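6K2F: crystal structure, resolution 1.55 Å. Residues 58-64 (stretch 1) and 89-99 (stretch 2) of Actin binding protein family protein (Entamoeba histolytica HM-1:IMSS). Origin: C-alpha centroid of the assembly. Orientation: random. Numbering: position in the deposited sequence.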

# COMPACT_ATOMS: atom_id res chain seq x y z
N GLU A 58 -18.23 -13.39 -7.69
CA GLU A 58 -19.30 -13.16 -8.69
C GLU A 58 -20.67 -13.48 -8.07
O GLU A 58 -20.82 -14.55 -7.43
CB GLU A 58 -19.03 -13.92 -9.98
CG GLU A 58 -20.03 -13.61 -11.08
CD GLU A 58 -21.34 -14.37 -11.04
OE1 GLU A 58 -21.41 -15.45 -10.37
OE2 GLU A 58 -22.29 -13.96 -11.75
N GLY A 59 -21.60 -12.55 -8.22
CA GLY A 59 -22.99 -12.70 -7.75
C GLY A 59 -23.17 -12.32 -6.30
O GLY A 59 -24.34 -12.31 -5.87
N GLU A 60 -22.08 -12.03 -5.56
CA GLU A 60 -22.13 -11.68 -4.11
C GLU A 60 -21.82 -10.20 -3.96
O GLU A 60 -20.71 -9.79 -4.22
CB GLU A 60 -21.11 -12.51 -3.34
CG GLU A 60 -21.43 -14.00 -3.32
CD GLU A 60 -20.60 -14.84 -2.35
OE1 GLU A 60 -19.78 -14.26 -1.59
OE2 GLU A 60 -20.77 -16.07 -2.38
N PRO A 61 -22.78 -9.35 -3.54
CA PRO A 61 -22.49 -7.95 -3.33
C PRO A 61 -21.39 -7.77 -2.28
O PRO A 61 -21.31 -8.48 -1.33
CB PRO A 61 -23.83 -7.34 -2.90
CG PRO A 61 -24.87 -8.31 -3.40
CD PRO A 61 -24.20 -9.66 -3.31
N SER A 62 -20.55 -6.76 -2.50
CA SER A 62 -19.57 -6.34 -1.48
C SER A 62 -19.21 -4.89 -1.70
O SER A 62 -19.47 -4.34 -2.80
CB SER A 62 -18.34 -7.21 -1.40
OG SER A 62 -17.56 -7.16 -2.58
N TYR A 63 -18.70 -4.26 -0.66
CA TYR A 63 -18.12 -2.91 -0.74
C TYR A 63 -16.61 -2.99 -0.68
O TYR A 63 -16.04 -3.80 0.05
CB TYR A 63 -18.57 -2.07 0.43
CG TYR A 63 -20.06 -1.93 0.60
CD1 TYR A 63 -20.81 -1.21 -0.30
CD2 TYR A 63 -20.70 -2.47 1.70
CE1 TYR A 63 -22.18 -1.05 -0.13
CE2 TYR A 63 -22.05 -2.29 1.91
CZ TYR A 63 -22.80 -1.59 0.99
OH TYR A 63 -24.15 -1.46 1.22
N ILE A 64 -15.96 -2.08 -1.38
CA ILE A 64 -14.49 -1.87 -1.25
C ILE A 64 -14.26 -0.41 -0.91
O ILE A 64 -14.72 0.45 -1.65
CB ILE A 64 -13.70 -2.18 -2.53
CG1 ILE A 64 -14.04 -3.54 -3.14
CG2 ILE A 64 -12.21 -2.02 -2.23
CD1 ILE A 64 -13.45 -4.67 -2.41
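Stretch 2 89-99: RAKVRMKMLYS

The two stretches are joined at one end by a bidentate salt bridge between Glu58 and Arg89. Arg89 NH2 donates to Glu58 OE1 at 2.8 Å and Arg89 NE donates to Glu58 OE2 at 2.9 Å, both with N-H...O angles of 161°, so the carboxylate meets the guanidinium at its edge, near its plane, with nearly straight hydrogen bonds. Neither CA-to-CB bond is directed at the partner stretch; both leave sideways, and the ends of the side chains close the gap. Arg89 does so with chi1 at 74° (p) and chi2 and chi3 both t. At the other end, the hydroxyl of Tyr63 donates a short hydrogen bond to a backbone carbonyl of the helix, Tyr63 OH to Tyr98 O at 2.6 Å.

Stretch 2 runs from a loop at Arg89 and Ala90, through Lys91 at the N-cap position, into a helix that begins at Val92 and continues beyond Ser99. Its i to i-4 backbone hydrogen bonds start with Lys95 N to Lys91 O at 2.9 Å. Stretch 1 is extended at Pro61 (phi/psi -59°/144°) and enters a strand at Ser62. Strand and helix run in nearly the same direction, with a signed crossing angle of -25° and a closest axial approach of 10.3 Å. The backbones come nearer in the preceding loops, where the CA atoms of Gly59 and Ala90 lie 5.8 Å apart.

Gly59 lies over one face of the Arg89 guanidinium, its CA 3.8 Å from Arg89 NH2. A CB in ideal position here would fall 2.3 Å from that nitrogen, a clash, and the positive phi of 85° independently favours glycine.

The centre of the contact is Pro61, whose CA-to-CB bond points toward stretch 2. Pro61 CB sits 3.5 Å from the centroid of the Tyr98 ring and only 9° off its normal, a CH-pi contact squarely over the face. The rest of the pyrrolidine ring extends the apolar surface: Pro61 CG packs 3.8 Å from Ala90 CB, and Pro61 CD is a looser 4.5 Å from Met94 CE. Tyr98, with chi1 at -88°, buries the largest area of any residue here. Its ring also meets that of Tyr63 obliquely, with centroids 5.1 Å apart, planes inclined at 40°, and Tyr63 CZ 3.5 Å from Tyr98 CD2. Tyr63 thus combines ring packing with its hydrogen bond to the same residue.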

# COMPACT_ATOMS: atom_id res chain seq x y z
N ARG A 89 -27.90 -9.93 -10.66
CA ARG A 89 -28.58 -11.23 -10.41
C ARG A 89 -28.71 -11.47 -8.90
O ARG A 89 -29.45 -12.44 -8.54
CB ARG A 89 -27.86 -12.42 -11.07
CG ARG A 89 -26.57 -12.86 -10.40
CD ARG A 89 -25.99 -14.01 -11.21
NE ARG A 89 -24.85 -14.62 -10.56
CZ ARG A 89 -24.93 -15.62 -9.68
NH1 ARG A 89 -26.11 -16.07 -9.29
NH2 ARG A 89 -23.82 -16.11 -9.16
N ALA A 90 -28.11 -10.64 -8.05
CA ALA A 90 -28.32 -10.73 -6.60
C ALA A 90 -29.83 -10.55 -6.36
O ALA A 90 -30.53 -9.84 -7.14
CB ALA A 90 -27.48 -9.74 -5.84
N LYS A 91 -30.37 -11.24 -5.36
CA LYS A 91 -31.82 -11.17 -5.09
C LYS A 91 -32.20 -9.72 -4.77
O LYS A 91 -31.35 -8.96 -4.20
CB LYS A 91 -32.20 -12.15 -3.98
CG LYS A 91 -32.06 -13.62 -4.35
CD LYS A 91 -32.57 -13.98 -5.74
CE LYS A 91 -32.57 -15.47 -6.02
NZ LYS A 91 -31.22 -15.97 -6.35
N VAL A 92 -33.44 -9.34 -5.08
CA VAL A 92 -33.89 -7.93 -4.92
C VAL A 92 -33.67 -7.47 -3.48
O VAL A 92 -33.16 -6.36 -3.30
CB VAL A 92 -35.34 -7.74 -5.40
CG1 VAL A 92 -35.88 -6.38 -5.00
CG2 VAL A 92 -35.46 -7.94 -6.90
N ARG A 93 -33.96 -8.29 -2.46
CA ARG A 93 -33.76 -7.89 -1.03
C ARG A 93 -32.29 -7.48 -0.81
O ARG A 93 -32.04 -6.44 -0.17
CB ARG A 93 -34.25 -9.02 -0.11
CG ARG A 93 -34.02 -8.83 1.39
CD ARG A 93 -32.68 -9.43 1.83
NE ARG A 93 -32.34 -9.32 3.25
CZ ARG A 93 -31.14 -9.62 3.77
NH1 ARG A 93 -30.16 -10.06 3.00
NH2 ARG A 93 -30.92 -9.49 5.06
N MET A 94 -31.33 -8.27 -1.32
CA MET A 94 -29.89 -8.03 -1.11
C MET A 94 -29.46 -6.80 -1.91
O MET A 94 -28.69 -6.00 -1.39
CB MET A 94 -29.06 -9.25 -1.52
CG MET A 94 -29.21 -10.41 -0.57
SD MET A 94 -28.34 -10.07 0.98
CE MET A 94 -26.65 -10.27 0.42
N LYS A 95 -29.93 -6.64 -3.14
CA LYS A 95 -29.54 -5.46 -3.95
C LYS A 95 -30.06 -4.20 -3.29
O LYS A 95 -29.30 -3.21 -3.23
CB LYS A 95 -30.09 -5.54 -5.37
CG LYS A 95 -29.48 -6.63 -6.21
CD LYS A 95 -29.76 -6.44 -7.68
CE LYS A 95 -31.21 -6.62 -8.05
NZ LYS A 95 -31.39 -6.43 -9.51
N MET A 96 -31.29 -4.23 -2.77
CA MET A 96 -31.90 -3.04 -2.13
C MET A 96 -31.12 -2.72 -0.85
O MET A 96 -30.80 -1.55 -0.62
CB MET A 96 -33.38 -3.24 -1.79
CG MET A 96 -34.31 -3.32 -2.99
SD MET A 96 -34.15 -1.97 -4.21
CE MET A 96 -33.06 -2.73 -5.41
N LEU A 97 -30.81 -3.75 -0.05
CA LEU A 97 -30.06 -3.56 1.21
C LEU A 97 -28.68 -2.97 0.89
O LEU A 97 -28.29 -2.00 1.54
CB LEU A 97 -29.90 -4.89 1.93
CG LEU A 97 -29.39 -4.77 3.37
CD1 LEU A 97 -30.38 -4.02 4.24
CD2 LEU A 97 -29.12 -6.15 3.94
N TYR A 98 -27.94 -3.51 -0.08
CA TYR A 98 -26.59 -2.99 -0.39
C TYR A 98 -26.67 -1.59 -0.99
O TYR A 98 -25.84 -0.75 -0.68
CB TYR A 98 -25.80 -3.94 -1.29
CG TYR A 98 -25.06 -4.97 -0.49
CD1 TYR A 98 -25.68 -6.13 -0.06
CD2 TYR A 98 -23.75 -4.75 -0.13
CE1 TYR A 98 -24.97 -7.07 0.68
CE2 TYR A 98 -23.02 -5.67 0.59
CZ TYR A 98 -23.64 -6.83 1.02
OH TYR A 98 -22.96 -7.77 1.76
N SER A 99 -27.65 -1.35 -1.85
CA SER A 99 -27.79 -0.03 -2.51
C SER A 99 -28.13 1.04 -1.45
O SER A 99 -27.46 2.10 -1.44
CB SER A 99 -28.81 -0.10 -3.62
OG SER A 99 -29.06 1.19 -4.15